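Local structure of zona occludens toxin N-terminal domain-containing protein (Neisseria meningitidis MC58, 2R2A) at residues I57-K62 against L72-M77; T159-K164 against K172-A177. The protein is of unknown cellular function but belongs to the zonular occludens toxin family, whose N-terminal domain has a P-loop NTPase fold and so probably binds a nucleotide. All coordinates share one frame; numbering follows the deposited sequence.

Contact 1: residues I57-K62 against L72-M77; sequences IETDAK and LSAHDM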
ATOM      1  N   ILE A  57      -8.242   8.221   4.498  1.00 25.60           N
ATOM      2  CA  ILE A  57      -7.708   9.196   3.544  1.00 25.63           C
ATOM      3  C   ILE A  57      -8.475   9.160   2.214  1.00 25.74           C
ATOM      4  O   ILE A  57      -8.755   8.079   1.672  1.00 24.64           O
ATOM      5  CB  ILE A  57      -6.172   9.028   3.331  1.00 25.92           C
ATOM      6  CG1 ILE A  57      -5.792   7.596   2.908  1.00 26.55           C
ATOM      7  CG2 ILE A  57      -5.435   9.388   4.603  1.00 25.40           C
ATOM      8  CD1 ILE A  57      -4.269   7.412   2.587  1.00 25.74           C
ATOM      9  N   GLU A  58      -8.810  10.348   1.701  1.00 24.66           N
ATOM     10  CA  GLU A  58      -9.510  10.498   0.423  1.00 25.51           C
ATOM     11  C   GLU A  58      -8.537  10.465  -0.750  1.00 25.24           C
ATOM     12  O   GLU A  58      -7.616  11.286  -0.832  1.00 24.90           O
ATOM     13  CB  GLU A  58     -10.304  11.825   0.374  1.00 25.02           C
ATOM     14  CG  GLU A  58     -11.193  11.981  -0.868  1.00 26.20           C
ATOM     15  CD  GLU A  58     -12.020  10.725  -1.135  1.00 27.60           C
ATOM     16  OE1 GLU A  58     -12.902  10.400  -0.316  1.00 27.76           O
ATOM     17  OE2 GLU A  58     -11.750  10.032  -2.143  1.00 27.47           O
ATOM     18  N   THR A  59      -8.738   9.517  -1.654  1.00 26.13           N
ATOM     19  CA  THR A  59      -7.869   9.398  -2.816  1.00 27.40           C
ATOM     20  C   THR A  59      -8.446   9.977  -4.115  1.00 29.22           C
ATOM     21  O   THR A  59      -7.712  10.078  -5.126  1.00 28.89           O
ATOM     22  CB  THR A  59      -7.446   7.926  -3.075  1.00 27.15           C
ATOM     23  OG1 THR A  59      -8.606   7.132  -3.303  1.00 25.65           O
ATOM     24  CG2 THR A  59      -6.686   7.375  -1.887  1.00 24.99           C
ATOM     25  N   ASP A  60      -9.727  10.350  -4.104  1.00 30.04           N
ATOM     26  CA  ASP A  60     -10.346  10.926  -5.308  1.00 31.96           C
ATOM     27  C   ASP A  60     -10.132  12.433  -5.282  1.00 33.08           C
ATOM     28  O   ASP A  60     -10.727  13.141  -4.473  1.00 32.23           O
ATOM     29  CB  ASP A  60     -11.829  10.568  -5.408  1.00 32.28           C
ATOM     30  CG  ASP A  60     -12.483  11.050  -6.725  1.00 34.99           C
ATOM     31  OD1 ASP A  60     -11.908  11.892  -7.444  1.00 35.34           O
ATOM     32  OD2 ASP A  60     -13.595  10.568  -7.030  1.00 36.80           O
ATOM     33  N   ALA A  61      -9.245  12.916  -6.143  1.00 34.16           N
ATOM     34  CA  ALA A  61      -8.873  14.324  -6.117  1.00 36.19           C
ATOM     35  C   ALA A  61     -10.036  15.277  -6.426  1.00 37.30           C
ATOM     36  O   ALA A  61      -9.993  16.439  -6.047  1.00 37.35           O
ATOM     37  CB  ALA A  61      -7.702  14.574  -7.040  1.00 36.54           C
ATOM     38  N   LYS A  62     -11.084  14.797  -7.084  1.00 38.33           N
ATOM     39  CA  LYS A  62     -12.225  15.668  -7.314  1.00 39.44           C
ATOM     40  C   LYS A  62     -13.034  15.829  -6.031  1.00 39.31           C
ATOM     41  O   LYS A  62     -13.614  16.895  -5.773  1.00 39.37           O
ATOM     42  CB  LYS A  62     -13.086  15.199  -8.492  1.00 39.62           C
ATOM     43  CG  LYS A  62     -13.890  16.364  -9.130  1.00 41.57           C
ATOM     44  CD  LYS A  62     -14.774  15.947 -10.309  1.00 41.49           C
ATOM     45  CE  LYS A  62     -14.011  15.964 -11.630  1.00 45.42           C
ATOM     46  NZ  LYS A  62     -14.935  16.081 -12.809  1.00 46.81           N
ATOM     47  N   LEU A  72      -8.629  14.403   5.609  1.00 31.04           N
ATOM     48  CA  LEU A  72      -7.355  14.245   4.949  1.00 29.00           C
ATOM     49  C   LEU A  72      -7.521  13.747   3.518  1.00 28.43           C
ATOM     50  O   LEU A  72      -8.293  12.820   3.236  1.00 27.64           O
ATOM     51  CB  LEU A  72      -6.453  13.278   5.702  1.00 28.61           C
ATOM     52  CG  LEU A  72      -5.881  13.633   7.060  1.00 29.41           C
ATOM     53  CD1 LEU A  72      -4.992  12.457   7.470  1.00 28.02           C
ATOM     54  CD2 LEU A  72      -5.085  14.929   7.031  1.00 28.44           C
ATOM     55  N   SER A  73      -6.791  14.402   2.627  1.00 27.39           N
ATOM     56  CA  SER A  73      -6.699  13.973   1.258  1.00 26.27           C
ATOM     57  C   SER A  73      -5.390  13.214   1.113  1.00 25.60           C
ATOM     58  O   SER A  73      -4.373  13.600   1.720  1.00 25.17           O
ATOM     59  CB  SER A  73      -6.715  15.190   0.335  1.00 26.41           C
ATOM     60  OG  SER A  73      -6.442  14.786  -1.000  1.00 27.74           O
ATOM     61  N   ALA A  74      -5.383  12.155   0.291  1.00 24.66           N
ATOM     62  CA  ALA A  74      -4.124  11.483   0.006  1.00 24.45           C
ATOM     63  C   ALA A  74      -3.218  12.409  -0.808  1.00 24.65           C
ATOM     64  O   ALA A  74      -1.996  12.183  -0.896  1.00 24.96           O
ATOM     65  CB  ALA A  74      -4.362  10.148  -0.753  1.00 23.07           C
ATOM     66  N   HIS A  75      -3.829  13.438  -1.408  1.00 24.19           N
ATOM     67  CA  HIS A  75      -3.150  14.242  -2.417  1.00 25.71           C
ATOM     68  C   HIS A  75      -2.186  15.276  -1.870  1.00 26.18           C
ATOM     69  O   HIS A  75      -1.276  15.692  -2.585  1.00 27.00           O
ATOM     70  CB  HIS A  75      -4.138  14.801  -3.456  1.00 26.14           C
ATOM     71  CG  HIS A  75      -4.816  13.718  -4.238  1.00 25.42           C
ATOM     72  ND1 HIS A  75      -4.269  13.171  -5.381  1.00 26.58           N
ATOM     73  CD2 HIS A  75      -5.964  13.038  -4.009  1.00 27.37           C
ATOM     74  CE1 HIS A  75      -5.063  12.215  -5.834  1.00 27.30           C
ATOM     75  NE2 HIS A  75      -6.091  12.104  -5.013  1.00 25.30           N
ATOM     76  N   ASP A  76      -2.355  15.682  -0.608  1.00 27.09           N
ATOM     77  CA  ASP A  76      -1.347  16.514   0.016  1.00 27.36           C
ATOM     78  C   ASP A  76      -0.701  15.805   1.209  1.00 27.39           C
ATOM     79  O   ASP A  76      -0.399  16.440   2.205  1.00 26.45           O
ATOM     80  CB  ASP A  76      -1.915  17.880   0.419  1.00 28.36           C
ATOM     81  CG  ASP A  76      -3.126  17.780   1.328  1.00 29.08           C
ATOM     82  OD1 ASP A  76      -3.515  16.661   1.736  1.00 28.96           O
ATOM     83  OD2 ASP A  76      -3.692  18.844   1.647  1.00 29.80           O
HETATM   84  N   MSE A  77      -0.482  14.490   1.072  1.00 27.23           N
HETATM   85  CA  MSE A  77       0.176  13.685   2.091  1.00 27.64           C
HETATM   86  C   MSE A  77       1.549  14.247   2.417  1.00 27.86           C
HETATM   87  O   MSE A  77       1.988  14.187   3.561  1.00 27.09           O
HETATM   88  CB  MSE A  77       0.328  12.237   1.613  1.00 27.06           C
HETATM   89  CG  MSE A  77       0.691  11.232   2.726  1.00 26.95           C
HETATM   90 SE   MSE A  77       0.719   9.415   2.011  0.60 29.07          SE
HETATM   91  CE  MSE A  77      -1.171   9.188   1.660  1.00 25.95           C
TER
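His75 crosses from 72-77 to the turn at Thr59-Ala61, and its imidazole makes the one side-chain hydrogen bond between the segments. Its CB points toward 57-62, and CG lies beside the backbone N, anti to the carbonyl carbon (chi1 -63°). The methyl of Ala61 sits over one ring face in a CH-pi contact, its CB 3.7 Å from the His75 centroid but shifted toward the NE2-CE1 rim, with CG and ND1 at the farther side of it. CD2 passes near Thr59 O and Ala61 CA, CE1 also comes near Thr59 O, and at the ring tip NE2 donates to that oxygen over 2.6 Å, the N-H pointing almost straight at it (163°). The oxygen lies in the imidazole plane, whereas NE2 stands above the carbonyl plane, 64° out of it. Ser73 OG borders the ring edge; it accepts from His75 N, closing an ST turn, and is hydrogen-bonded to Leu64 O.

Just before this, the backbones pair briefly, Glu58 beside Ser73, as short, weakly bonded parallel strands at the margin of the mixed sheet of this P-loop NTPase-type fold, 72-73 being its outermost strand on this side. Glu58 bonds to both neighbours of Ser73: its N donates to Leu72 O at 3.0 Å, and its O receives Ala74 N in a short bond of 2.6 Å. The Glu58 carboxylate turns back on its own segment, where OE2 accepts from Asp60 N (2.8 Å) through its anti lone pair, while OE1 bonds Tyr56 OH. Asp60 OD1 then takes Lys62 N in an Asx turn. Toward the protein interior, Ile57, which also packs on Phe44, Val93 and Trp80, meets with CD1 the CE of selenomethionine Met77 at 3.7 Å, and Thr59 CG2 packs on Ala74 CB at 3.8 Å.

Contact 2: residues T159-K164 against K172-A177; sequences TLLEWK and KMASSA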
ATOM      1  N   THR A 159      -1.223 -18.389  -6.388  1.00 10.69           N
ATOM      2  CA  THR A 159       0.175 -18.350  -5.986  1.00 12.22           C
ATOM      3  C   THR A 159       0.534 -16.914  -5.633  1.00 12.54           C
ATOM      4  O   THR A 159       0.195 -15.951  -6.382  1.00 13.71           O
ATOM      5  CB  THR A 159       1.037 -18.776  -7.185  1.00 13.08           C
ATOM      6  OG1 THR A 159       0.613 -20.080  -7.595  1.00 15.60           O
ATOM      7  CG2 THR A 159       2.546 -18.853  -6.784  1.00 14.02           C
ATOM      8  N   LEU A 160       1.216 -16.745  -4.505  1.00 11.50           N
ATOM      9  CA  LEU A 160       1.775 -15.480  -4.176  1.00 13.12           C
ATOM     10  C   LEU A 160       3.238 -15.445  -4.714  1.00 13.46           C
ATOM     11  O   LEU A 160       4.042 -16.265  -4.333  1.00 13.00           O
ATOM     12  CB  LEU A 160       1.779 -15.371  -2.654  1.00 13.10           C
ATOM     13  CG  LEU A 160       2.183 -14.009  -2.186  1.00 18.41           C
ATOM     14  CD1 LEU A 160       1.003 -13.082  -2.474  1.00 18.40           C
ATOM     15  CD2 LEU A 160       2.475 -14.114  -0.708  1.00 21.33           C
ATOM     16  N   LEU A 161       3.526 -14.510  -5.607  1.00 12.84           N
ATOM     17  CA  LEU A 161       4.874 -14.293  -6.158  1.00 13.91           C
ATOM     18  C   LEU A 161       5.472 -13.157  -5.346  1.00 15.29           C
ATOM     19  O   LEU A 161       4.788 -12.127  -5.075  1.00 16.02           O
ATOM     20  CB  LEU A 161       4.789 -13.923  -7.642  1.00 13.26           C
ATOM     21  CG  LEU A 161       4.060 -14.924  -8.594  1.00 13.36           C
ATOM     22  CD1 LEU A 161       4.064 -14.363 -10.007  1.00 13.85           C
ATOM     23  CD2 LEU A 161       4.789 -16.260  -8.583  1.00 11.85           C
ATOM     24  N   GLU A 162       6.736 -13.306  -4.992  1.00 15.01           N
ATOM     25  CA  GLU A 162       7.405 -12.281  -4.196  1.00 15.64           C
ATOM     26  C   GLU A 162       8.773 -11.903  -4.784  1.00 14.67           C
ATOM     27  O   GLU A 162       9.594 -12.780  -5.084  1.00 13.83           O
ATOM     28  CB  GLU A 162       7.621 -12.760  -2.764  1.00 17.04           C
ATOM     29  CG  GLU A 162       8.170 -11.647  -1.892  1.00 22.92           C
ATOM     30  CD  GLU A 162       8.635 -12.099  -0.524  1.00 29.46           C
ATOM     31  OE1 GLU A 162       8.215 -13.175  -0.030  1.00 30.06           O
ATOM     32  OE2 GLU A 162       9.429 -11.330   0.054  1.00 32.72           O
ATOM     33  N   TRP A 163       8.996 -10.596  -4.901  1.00 14.36           N
ATOM     34  CA  TRP A 163      10.302 -10.067  -5.306  1.00 15.63           C
ATOM     35  C   TRP A 163      10.744  -9.028  -4.287  1.00 16.87           C
ATOM     36  O   TRP A 163       9.919  -8.528  -3.513  1.00 15.82           O
ATOM     37  CB  TRP A 163      10.233  -9.388  -6.678  1.00 14.94           C
ATOM     38  CG  TRP A 163       9.768 -10.244  -7.844  1.00 14.31           C
ATOM     39  CD1 TRP A 163      10.544 -10.922  -8.738  1.00 15.09           C
ATOM     40  CD2 TRP A 163       8.419 -10.396  -8.281  1.00 14.17           C
ATOM     41  NE1 TRP A 163       9.760 -11.520  -9.706  1.00 15.05           N
ATOM     42  CE2 TRP A 163       8.447 -11.217  -9.443  1.00 15.18           C
ATOM     43  CE3 TRP A 163       7.178  -9.951  -7.779  1.00 13.28           C
ATOM     44  CZ2 TRP A 163       7.274 -11.601 -10.115  1.00 16.44           C
ATOM     45  CZ3 TRP A 163       5.999 -10.306  -8.460  1.00 16.21           C
ATOM     46  CH2 TRP A 163       6.068 -11.136  -9.622  1.00 14.75           C
ATOM     47  N   LYS A 164      12.037  -8.673  -4.340  1.00 17.29           N
ATOM     48  CA  LYS A 164      12.604  -7.663  -3.459  1.00 19.55           C
ATOM     49  C   LYS A 164      12.655  -6.291  -4.139  1.00 20.56           C
ATOM     50  O   LYS A 164      13.160  -5.313  -3.557  1.00 20.47           O
ATOM     51  CB  LYS A 164      14.034  -8.078  -3.042  1.00 20.28           C
ATOM     52  CG  LYS A 164      14.108  -9.359  -2.259  1.00 24.11           C
ATOM     53  CD  LYS A 164      13.283  -9.293  -0.995  1.00 31.18           C
ATOM     54  CE  LYS A 164      13.873 -10.198   0.093  1.00 37.61           C
ATOM     55  NZ  LYS A 164      12.876 -10.521   1.171  1.00 40.14           N
ATOM     56  N   LYS A 172       5.121 -12.491 -16.415  1.00 26.80           N
ATOM     57  CA  LYS A 172       6.339 -12.700 -17.217  1.00 27.67           C
ATOM     58  C   LYS A 172       7.640 -12.872 -16.371  1.00 26.32           C
ATOM     59  O   LYS A 172       8.575 -13.572 -16.790  1.00 25.54           O
ATOM     60  CB  LYS A 172       6.461 -11.552 -18.242  1.00 27.95           C
ATOM     61  CG  LYS A 172       7.556 -11.666 -19.290  1.00 31.23           C
ATOM     62  CD  LYS A 172       7.187 -10.847 -20.575  1.00 30.49           C
ATOM     63  CE  LYS A 172       8.428 -10.390 -21.337  1.00 35.49           C
ATOM     64  NZ  LYS A 172       8.206 -10.249 -22.825  1.00 38.41           N
HETATM   65  N   MSE A 173       7.680 -12.260 -15.179  1.00 25.62           N
HETATM   66  CA  MSE A 173       8.855 -12.331 -14.296  1.00 24.71           C
HETATM   67  C   MSE A 173       8.723 -13.321 -13.124  1.00 23.77           C
HETATM   68  O   MSE A 173       9.488 -13.263 -12.150  1.00 23.33           O
HETATM   69  CB  MSE A 173       9.212 -10.930 -13.781  1.00 24.28           C
HETATM   70  CG  MSE A 173       9.670  -9.939 -14.890  1.00 24.86           C
HETATM   71 SE   MSE A 173       9.845  -8.168 -14.153  0.60 28.28          SE
HETATM   72  CE  MSE A 173      11.197  -8.490 -12.775  1.00 34.47           C
ATOM     73  N   ALA A 174       7.754 -14.225 -13.223  1.00 23.82           N
ATOM     74  CA  ALA A 174       7.464 -15.175 -12.150  1.00 25.21           C
ATOM     75  C   ALA A 174       8.662 -16.093 -11.891  1.00 24.61           C
ATOM     76  O   ALA A 174       8.914 -16.440 -10.747  1.00 25.93           O
ATOM     77  CB  ALA A 174       6.225 -16.004 -12.478  1.00 26.12           C
ATOM     78  N   SER A 175       9.415 -16.463 -12.938  1.00 24.82           N
ATOM     79  CA  SER A 175      10.627 -17.253 -12.768  1.00 24.39           C
ATOM     80  C   SER A 175      11.713 -16.647 -11.862  1.00 24.33           C
ATOM     81  O   SER A 175      12.548 -17.398 -11.353  1.00 24.77           O
ATOM     82  CB  SER A 175      11.233 -17.658 -14.124  1.00 25.07           C
ATOM     83  OG  SER A 175      11.825 -16.517 -14.749  1.00 27.29           O
ATOM     84  N   SER A 176      11.716 -15.333 -11.635  1.00 22.22           N
ATOM     85  CA  SER A 176      12.652 -14.744 -10.677  1.00 22.28           C
ATOM     86  C   SER A 176      12.031 -14.474  -9.287  1.00 22.10           C
ATOM     87  O   SER A 176      12.692 -13.957  -8.383  1.00 22.44           O
ATOM     88  CB  SER A 176      13.287 -13.474 -11.228  1.00 22.16           C
ATOM     89  OG  SER A 176      12.337 -12.440 -11.415  1.00 21.69           O
ATOM     90  N   ALA A 177      10.763 -14.822  -9.142  1.00 20.21           N
ATOM     91  CA  ALA A 177      10.029 -14.657  -7.868  1.00 18.72           C
ATOM     92  C   ALA A 177      10.222 -15.860  -6.954  1.00 18.67           C
ATOM     93  O   ALA A 177      10.542 -16.961  -7.402  1.00 17.94           O
ATOM     94  CB  ALA A 177       8.538 -14.463  -8.159  1.00 19.62           C
TER
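Trp163 turns one face of its indole to Ala177, whose CB lies over the five-membered ring, 3.8 Å from its centroid and displaced toward the rim near CE2 and NE1. At the edge, NE1 donates to Met173 O over 3.0 Å; the acceptor is almost exactly in the indole plane, but the N-H is bent to 144°. Ser176 OG borders the same edge, 3.2 Å from NE1. Met173 O has a second donor, Ser176 N, which arrives from the opposite face of the carbonyl plane, so one carbonyl oxygen serves both the indole and a backbone bond that leads into the 3-10 segment 174-176. Outside the two segments, the Trp163 and His147 rings meet with their planes inclined at about 40°.

This turn ends the long loop of a beta hairpin that runs from strand 158-163 to antiparallel strand 178-181, the sheet's outer strand on this side. Just before that strand, Ala177 CA makes a CA-H...O contact with Glu162 O at 3.4 Å. Beside the indole, Leu161 CD1 touches Ala174 CB at 3.7 Å, and Leu161 CB meets Ala177 CB at 3.8 Å.

Contacts 1 and 2 sit at opposite margins of one mixed sheet, on opposite sides of the chain's centre, with centres 31 Å apart and nearest atoms about 20 Å apart. Contact 1 joins the parallel strands 55-58 and 72-73; contact 2 sets a strand against the loop leading to its antiparallel neighbour. Both are partly buried, but contact 1 lies closer to the centre and has more buried residues among those that touch. Its two backbone bonds are supplemented by one from an imidazole, whereas contact 2 has a single bond across it, from an indole, and otherwise relies on apolar contacts in which alanines meet a leucine and the indole. In each, an alanine methyl lies over one face of the aromatic ring.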